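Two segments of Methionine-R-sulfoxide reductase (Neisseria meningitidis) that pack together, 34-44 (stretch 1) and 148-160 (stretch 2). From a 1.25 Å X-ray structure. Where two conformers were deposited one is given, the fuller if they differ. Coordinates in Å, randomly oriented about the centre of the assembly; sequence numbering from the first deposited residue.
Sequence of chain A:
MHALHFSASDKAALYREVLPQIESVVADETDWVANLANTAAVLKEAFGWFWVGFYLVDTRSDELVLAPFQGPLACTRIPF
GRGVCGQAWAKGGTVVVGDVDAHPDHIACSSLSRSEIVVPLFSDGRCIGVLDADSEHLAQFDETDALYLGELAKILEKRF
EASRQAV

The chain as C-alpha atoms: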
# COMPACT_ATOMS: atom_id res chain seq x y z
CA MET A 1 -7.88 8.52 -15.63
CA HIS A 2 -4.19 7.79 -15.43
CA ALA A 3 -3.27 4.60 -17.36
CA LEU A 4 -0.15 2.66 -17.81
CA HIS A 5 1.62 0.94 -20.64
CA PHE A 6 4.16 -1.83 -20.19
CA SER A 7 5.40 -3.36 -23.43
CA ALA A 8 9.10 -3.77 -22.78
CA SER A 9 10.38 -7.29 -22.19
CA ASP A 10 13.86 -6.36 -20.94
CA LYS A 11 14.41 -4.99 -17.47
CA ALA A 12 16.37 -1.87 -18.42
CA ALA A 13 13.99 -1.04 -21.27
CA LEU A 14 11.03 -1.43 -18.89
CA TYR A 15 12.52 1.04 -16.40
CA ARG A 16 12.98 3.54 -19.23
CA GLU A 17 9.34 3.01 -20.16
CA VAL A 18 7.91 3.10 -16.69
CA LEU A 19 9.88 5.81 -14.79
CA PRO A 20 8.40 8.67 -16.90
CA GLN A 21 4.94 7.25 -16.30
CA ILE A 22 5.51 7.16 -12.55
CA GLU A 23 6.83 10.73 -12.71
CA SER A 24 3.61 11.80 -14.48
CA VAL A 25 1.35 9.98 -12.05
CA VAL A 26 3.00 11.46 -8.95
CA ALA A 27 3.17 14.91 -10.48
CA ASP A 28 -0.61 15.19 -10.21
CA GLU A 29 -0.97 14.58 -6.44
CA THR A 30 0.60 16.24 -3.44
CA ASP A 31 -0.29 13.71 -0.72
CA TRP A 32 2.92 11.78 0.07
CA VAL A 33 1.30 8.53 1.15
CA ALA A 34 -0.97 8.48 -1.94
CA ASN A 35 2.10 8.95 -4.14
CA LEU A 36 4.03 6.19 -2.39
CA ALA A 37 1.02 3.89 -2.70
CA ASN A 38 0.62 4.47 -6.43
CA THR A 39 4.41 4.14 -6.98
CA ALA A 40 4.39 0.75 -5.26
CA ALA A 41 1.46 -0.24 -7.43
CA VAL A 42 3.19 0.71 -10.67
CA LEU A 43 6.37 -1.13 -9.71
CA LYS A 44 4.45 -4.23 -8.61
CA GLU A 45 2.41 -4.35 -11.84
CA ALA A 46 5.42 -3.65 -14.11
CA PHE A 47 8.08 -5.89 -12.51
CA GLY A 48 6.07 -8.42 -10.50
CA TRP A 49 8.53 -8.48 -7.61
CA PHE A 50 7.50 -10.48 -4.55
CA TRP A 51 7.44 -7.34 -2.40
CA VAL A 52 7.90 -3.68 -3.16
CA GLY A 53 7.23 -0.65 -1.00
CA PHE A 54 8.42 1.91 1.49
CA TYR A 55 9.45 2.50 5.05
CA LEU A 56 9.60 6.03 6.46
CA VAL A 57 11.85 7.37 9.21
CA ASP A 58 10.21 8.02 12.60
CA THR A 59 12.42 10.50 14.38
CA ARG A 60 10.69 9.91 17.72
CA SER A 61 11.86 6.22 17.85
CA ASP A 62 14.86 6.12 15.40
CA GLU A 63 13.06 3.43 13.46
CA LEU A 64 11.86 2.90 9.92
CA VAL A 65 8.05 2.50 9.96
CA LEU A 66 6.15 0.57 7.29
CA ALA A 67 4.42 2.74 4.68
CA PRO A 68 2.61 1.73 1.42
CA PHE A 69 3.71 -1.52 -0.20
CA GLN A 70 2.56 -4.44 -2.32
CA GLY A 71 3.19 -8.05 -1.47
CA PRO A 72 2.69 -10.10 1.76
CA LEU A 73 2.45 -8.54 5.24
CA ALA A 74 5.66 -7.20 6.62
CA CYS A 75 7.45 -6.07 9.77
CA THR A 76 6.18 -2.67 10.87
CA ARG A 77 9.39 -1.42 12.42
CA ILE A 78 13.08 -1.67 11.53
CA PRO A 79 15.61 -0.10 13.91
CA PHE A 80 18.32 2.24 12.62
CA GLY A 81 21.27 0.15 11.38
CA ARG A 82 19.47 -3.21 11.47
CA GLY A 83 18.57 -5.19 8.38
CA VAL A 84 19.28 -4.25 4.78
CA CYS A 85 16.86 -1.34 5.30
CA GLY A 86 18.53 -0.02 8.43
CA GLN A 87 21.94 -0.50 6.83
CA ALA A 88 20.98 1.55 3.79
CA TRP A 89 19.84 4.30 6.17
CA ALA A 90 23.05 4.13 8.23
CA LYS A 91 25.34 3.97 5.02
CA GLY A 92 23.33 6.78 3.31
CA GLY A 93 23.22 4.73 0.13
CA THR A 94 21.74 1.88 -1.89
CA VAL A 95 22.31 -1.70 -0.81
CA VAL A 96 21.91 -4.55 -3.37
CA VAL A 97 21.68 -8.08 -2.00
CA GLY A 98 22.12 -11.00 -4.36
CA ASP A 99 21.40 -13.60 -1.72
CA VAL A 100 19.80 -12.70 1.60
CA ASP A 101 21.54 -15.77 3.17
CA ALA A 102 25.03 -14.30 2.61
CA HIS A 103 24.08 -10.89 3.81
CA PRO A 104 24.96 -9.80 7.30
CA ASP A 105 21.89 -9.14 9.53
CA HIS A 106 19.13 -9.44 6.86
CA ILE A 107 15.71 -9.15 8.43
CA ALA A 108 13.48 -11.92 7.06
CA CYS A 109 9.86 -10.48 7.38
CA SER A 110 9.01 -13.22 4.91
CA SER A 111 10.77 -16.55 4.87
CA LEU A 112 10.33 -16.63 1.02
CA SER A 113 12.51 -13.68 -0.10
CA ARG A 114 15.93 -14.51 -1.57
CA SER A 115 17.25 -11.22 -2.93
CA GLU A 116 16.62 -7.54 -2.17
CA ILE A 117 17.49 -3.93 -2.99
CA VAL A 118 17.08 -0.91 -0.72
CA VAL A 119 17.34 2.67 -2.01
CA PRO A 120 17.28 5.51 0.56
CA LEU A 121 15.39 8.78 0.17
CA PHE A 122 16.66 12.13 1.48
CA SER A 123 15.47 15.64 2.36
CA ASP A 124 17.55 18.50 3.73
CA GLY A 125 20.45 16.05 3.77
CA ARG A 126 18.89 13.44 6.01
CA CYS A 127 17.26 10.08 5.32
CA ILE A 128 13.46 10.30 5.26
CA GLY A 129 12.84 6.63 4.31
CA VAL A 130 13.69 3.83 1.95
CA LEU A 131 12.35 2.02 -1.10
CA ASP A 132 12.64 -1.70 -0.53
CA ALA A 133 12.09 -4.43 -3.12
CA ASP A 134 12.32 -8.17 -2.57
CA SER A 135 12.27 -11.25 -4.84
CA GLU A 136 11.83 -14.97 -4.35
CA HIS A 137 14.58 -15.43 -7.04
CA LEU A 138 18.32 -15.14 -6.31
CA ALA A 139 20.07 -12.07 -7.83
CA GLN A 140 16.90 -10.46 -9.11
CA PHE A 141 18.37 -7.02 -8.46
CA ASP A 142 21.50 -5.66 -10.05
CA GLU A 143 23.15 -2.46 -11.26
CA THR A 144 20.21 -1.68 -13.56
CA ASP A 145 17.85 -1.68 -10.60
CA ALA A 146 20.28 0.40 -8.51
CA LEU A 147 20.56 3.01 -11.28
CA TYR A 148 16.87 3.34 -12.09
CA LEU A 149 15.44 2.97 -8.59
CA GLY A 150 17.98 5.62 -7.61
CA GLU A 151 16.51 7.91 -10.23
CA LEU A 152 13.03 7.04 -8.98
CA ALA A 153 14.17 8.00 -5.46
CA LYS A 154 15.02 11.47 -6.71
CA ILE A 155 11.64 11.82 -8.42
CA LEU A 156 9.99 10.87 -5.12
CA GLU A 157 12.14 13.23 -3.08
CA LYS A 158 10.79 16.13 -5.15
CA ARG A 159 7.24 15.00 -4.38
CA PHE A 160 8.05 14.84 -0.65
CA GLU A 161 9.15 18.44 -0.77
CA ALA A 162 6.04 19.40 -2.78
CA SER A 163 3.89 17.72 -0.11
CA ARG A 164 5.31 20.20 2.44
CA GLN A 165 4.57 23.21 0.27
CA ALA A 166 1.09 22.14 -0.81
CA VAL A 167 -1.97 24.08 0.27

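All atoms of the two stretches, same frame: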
# COMPACT_ATOMS: atom_id res chain seq x y z
N ALA A 34 -0.31 8.86 -0.70
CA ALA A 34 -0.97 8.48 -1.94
C ALA A 34 0.06 8.21 -3.04
O ALA A 34 -0.03 7.25 -3.80
CB ALA A 34 -1.99 9.53 -2.39
N ASN A 35 1.06 9.08 -3.15
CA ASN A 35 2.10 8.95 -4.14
C ASN A 35 2.96 7.71 -3.94
O ASN A 35 3.30 7.01 -4.89
CB ASN A 35 2.92 10.20 -4.28
CG ASN A 35 2.24 11.30 -5.07
OD1 ASN A 35 1.42 11.00 -5.91
ND2 ASN A 35 2.63 12.56 -4.79
N LEU A 36 3.30 7.42 -2.69
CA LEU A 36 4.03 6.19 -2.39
C LEU A 36 3.22 4.98 -2.76
O LEU A 36 3.71 3.98 -3.30
CB LEU A 36 4.46 6.13 -0.91
CG LEU A 36 5.49 7.22 -0.52
CD1 LEU A 36 5.73 7.11 1.00
CD2 LEU A 36 6.76 7.21 -1.34
N ALA A 37 1.93 5.00 -2.42
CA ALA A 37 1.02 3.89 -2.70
C ALA A 37 0.91 3.63 -4.17
O ALA A 37 1.01 2.48 -4.67
CB ALA A 37 -0.33 4.12 -2.03
N ASN A 38 0.72 4.68 -4.98
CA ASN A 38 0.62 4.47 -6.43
C ASN A 38 2.01 4.06 -7.02
O ASN A 38 2.04 3.28 -7.97
CB ASN A 38 0.07 5.69 -7.18
CG ASN A 38 -1.44 5.65 -7.32
OD1 ASN A 38 -1.98 4.47 -7.19
ND2 ASN A 38 -2.09 6.73 -7.44
N THR A 39 3.10 4.56 -6.48
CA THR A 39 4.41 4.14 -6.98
C THR A 39 4.65 2.64 -6.75
O THR A 39 5.08 1.92 -7.63
CB THR A 39 5.55 4.96 -6.31
OG1 THR A 39 5.37 6.36 -6.68
CG2 THR A 39 6.91 4.55 -6.78
N ALA A 40 4.30 2.15 -5.53
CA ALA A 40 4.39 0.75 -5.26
C ALA A 40 3.56 -0.03 -6.22
O ALA A 40 3.91 -1.12 -6.72
CB ALA A 40 4.05 0.41 -3.81
N ALA A 41 2.33 0.44 -6.50
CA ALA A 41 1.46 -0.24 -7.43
C ALA A 41 2.01 -0.35 -8.81
O ALA A 41 1.86 -1.39 -9.50
CB ALA A 41 0.08 0.48 -7.49
N VAL A 42 2.61 0.73 -9.32
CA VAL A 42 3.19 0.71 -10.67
C VAL A 42 4.37 -0.28 -10.74
O VAL A 42 4.46 -1.09 -11.67
CB VAL A 42 3.58 2.07 -11.17
CG1 VAL A 42 4.25 1.96 -12.54
CG2 VAL A 42 2.40 2.98 -11.29
N LEU A 43 5.23 -0.21 -9.72
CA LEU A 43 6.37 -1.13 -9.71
C LEU A 43 5.94 -2.59 -9.61
O LEU A 43 6.47 -3.46 -10.30
CB LEU A 43 7.33 -0.77 -8.61
CG LEU A 43 8.08 0.56 -8.75
CD1 LEU A 43 8.81 0.87 -7.44
CD2 LEU A 43 9.03 0.55 -9.94
N LYS A 44 4.94 -2.85 -8.75
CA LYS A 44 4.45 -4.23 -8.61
C LYS A 44 3.87 -4.74 -9.90
O LYS A 44 4.13 -5.88 -10.33
CB LYS A 44 3.41 -4.30 -7.51
CG LYS A 44 2.97 -5.70 -7.11
CD LYS A 44 4.03 -6.47 -6.23
CE LYS A 44 3.54 -7.72 -5.59
NZ LYS A 44 3.67 -8.90 -6.37
N TYR A 148 18.20 2.82 -11.84
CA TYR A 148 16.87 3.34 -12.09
C TYR A 148 16.02 3.52 -10.87
O TYR A 148 15.31 4.53 -10.77
CB TYR A 148 16.17 2.47 -13.15
CG TYR A 148 16.75 2.70 -14.52
CD1 TYR A 148 16.72 3.95 -15.15
CD2 TYR A 148 17.22 1.63 -15.29
CE1 TYR A 148 17.26 4.10 -16.43
CE2 TYR A 148 17.72 1.83 -16.57
CZ TYR A 148 17.77 3.07 -17.11
OH TYR A 148 18.29 3.24 -18.40
N LEU A 149 16.15 2.67 -9.86
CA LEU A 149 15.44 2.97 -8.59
C LEU A 149 16.10 4.13 -7.90
O LEU A 149 15.41 4.89 -7.19
CB LEU A 149 15.35 1.75 -7.69
CG LEU A 149 14.50 0.59 -8.25
CD1 LEU A 149 14.67 -0.64 -7.40
CD2 LEU A 149 13.02 1.01 -8.36
N GLY A 150 17.40 4.38 -8.10
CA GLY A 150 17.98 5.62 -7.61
C GLY A 150 17.42 6.85 -8.27
O GLY A 150 17.17 7.86 -7.59
N GLU A 151 17.16 6.78 -9.56
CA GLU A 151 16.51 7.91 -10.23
C GLU A 151 15.07 8.06 -9.77
O GLU A 151 14.60 9.19 -9.61
CB GLU A 151 16.55 7.69 -11.75
CG GLU A 151 17.93 7.80 -12.41
CD GLU A 151 18.63 9.11 -12.07
OE1 GLU A 151 18.01 10.16 -12.16
OE2 GLU A 151 19.78 9.02 -11.58
N LEU A 152 14.35 6.98 -9.52
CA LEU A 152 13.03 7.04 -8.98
C LEU A 152 13.04 7.72 -7.59
O LEU A 152 12.15 8.52 -7.27
CB LEU A 152 12.41 5.67 -8.89
CG LEU A 152 10.99 5.64 -8.29
CD1 LEU A 152 10.02 6.53 -9.04
CD2 LEU A 152 10.50 4.17 -8.31
N ALA A 153 14.02 7.38 -6.77
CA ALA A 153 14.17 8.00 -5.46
C ALA A 153 14.22 9.51 -5.55
O ALA A 153 13.59 10.22 -4.81
CB ALA A 153 15.32 7.42 -4.63
N LYS A 154 14.97 10.01 -6.55
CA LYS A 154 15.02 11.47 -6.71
C LYS A 154 13.70 12.09 -7.19
O LYS A 154 13.33 13.18 -6.72
CB LYS A 154 16.20 11.85 -7.63
CG LYS A 154 17.53 11.42 -7.08
CD LYS A 154 18.74 11.76 -7.92
CE LYS A 154 20.03 11.69 -7.10
NZ LYS A 154 20.52 10.30 -6.81
N ILE A 155 12.98 11.40 -8.05
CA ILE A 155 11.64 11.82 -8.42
C ILE A 155 10.74 11.93 -7.20
O ILE A 155 10.03 12.90 -6.99
CB ILE A 155 11.05 10.84 -9.47
CG1 ILE A 155 11.74 11.01 -10.82
CG2 ILE A 155 9.53 10.96 -9.60
CD1 ILE A 155 11.49 9.82 -11.81
N LEU A 156 10.81 10.92 -6.31
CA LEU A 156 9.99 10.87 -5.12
C LEU A 156 10.39 11.95 -4.12
O LEU A 156 9.52 12.59 -3.51
CB LEU A 156 9.98 9.51 -4.52
CG LEU A 156 9.35 8.41 -5.34
CD1 LEU A 156 9.58 7.06 -4.68
CD2 LEU A 156 7.82 8.67 -5.48
N GLU A 157 11.68 12.19 -3.95
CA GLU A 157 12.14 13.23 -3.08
C GLU A 157 11.50 14.57 -3.42
O GLU A 157 11.13 15.38 -2.54
CB GLU A 157 13.68 13.33 -3.08
CG GLU A 157 14.38 12.18 -2.40
CD GLU A 157 15.86 12.07 -2.74
OE1 GLU A 157 16.37 12.80 -3.63
OE2 GLU A 157 16.49 11.22 -2.12
N LYS A 158 11.42 14.87 -4.71
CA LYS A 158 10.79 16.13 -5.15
C LYS A 158 9.33 16.17 -4.76
O LYS A 158 8.81 17.23 -4.41
CB LYS A 158 11.00 16.41 -6.63
CG LYS A 158 12.54 16.58 -6.90
CD LYS A 158 12.85 16.72 -8.34
CE LYS A 158 14.36 16.81 -8.51
NZ LYS A 158 14.93 15.44 -8.20
N ARG A 159 8.64 15.04 -4.83
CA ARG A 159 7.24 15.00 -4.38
C ARG A 159 7.10 15.15 -2.89
O ARG A 159 6.12 15.73 -2.41
CB ARG A 159 6.51 13.71 -4.86
CG ARG A 159 6.52 13.56 -6.37
CD ARG A 159 6.16 14.79 -7.15
NE ARG A 159 4.84 15.32 -6.82
CZ ARG A 159 4.50 16.58 -6.92
NH1 ARG A 159 5.42 17.49 -7.21
NH2 ARG A 159 3.23 16.92 -6.62
N PHE A 160 8.07 14.65 -2.11
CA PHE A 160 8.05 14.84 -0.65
C PHE A 160 8.12 16.32 -0.36
O PHE A 160 7.38 16.90 0.43
CB PHE A 160 9.16 14.07 0.04
CG PHE A 160 9.22 14.32 1.50
CD1 PHE A 160 8.31 13.77 2.36
CD2 PHE A 160 10.14 15.20 2.01
CE1 PHE A 160 8.35 14.05 3.68
CE2 PHE A 160 10.19 15.48 3.43
CZ PHE A 160 9.27 14.86 4.21

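Not one hydrogen bond passes between these two helical stretches, although a threonine, an asparagine and an arginine all stand in the contact. The pair illustrates a general rule: polar side chains can line an apolar helix interface when their hydrogen-bonding needs are met elsewhere. T39 is the clearest case. Its chi1 in the m well turns OG1 back onto its own helix, where it donates to the carbonyl O of N35 at 2.8 Å. The side chain also packs against two leucines: OG1 lies 3.6 Å from CD2 of L156, and CG2 lies 3.9 Å from CD2 of L152.

The helices run nearly antiparallel, at 158°, and their axes come no closer than 11.0 Å. Such spacing leaves room between the backbones that side chains fill, chiefly leucines, whose branched apolar ends suit a buried setting. L43 and L152 both point toward the opposing helix and meet at 3.8 Å between CD1 of L43 and CD2 of L152; the same CD1 of L43 lies 4.3 Å from CD2 of L149. L36 and L149 leave their backbones sideways, yet their branched ends come nearer to the partner helix, and CD2 of L36 reaches within 4.4 Å of CD1 of L156. L156 has the largest area covered by the other stretch, 56 Å² of a modest total of 290 Å².

Where N35 faces R159, the interface becomes polar in composition but not in bonding. ND2 of N35 sits 4.0 Å from CB of R159, near the plane of the guanidinium at its edge. That ND2, like NE and NH2 of R159, is hydrogen-bonded elsewhere in the structure; with no hydrogen bond between the two, the recorded contact is one of packing, ND2 against CB. Residues such as A37, A41 and E151 lie out of reach, leaving the contact to one face of each helix.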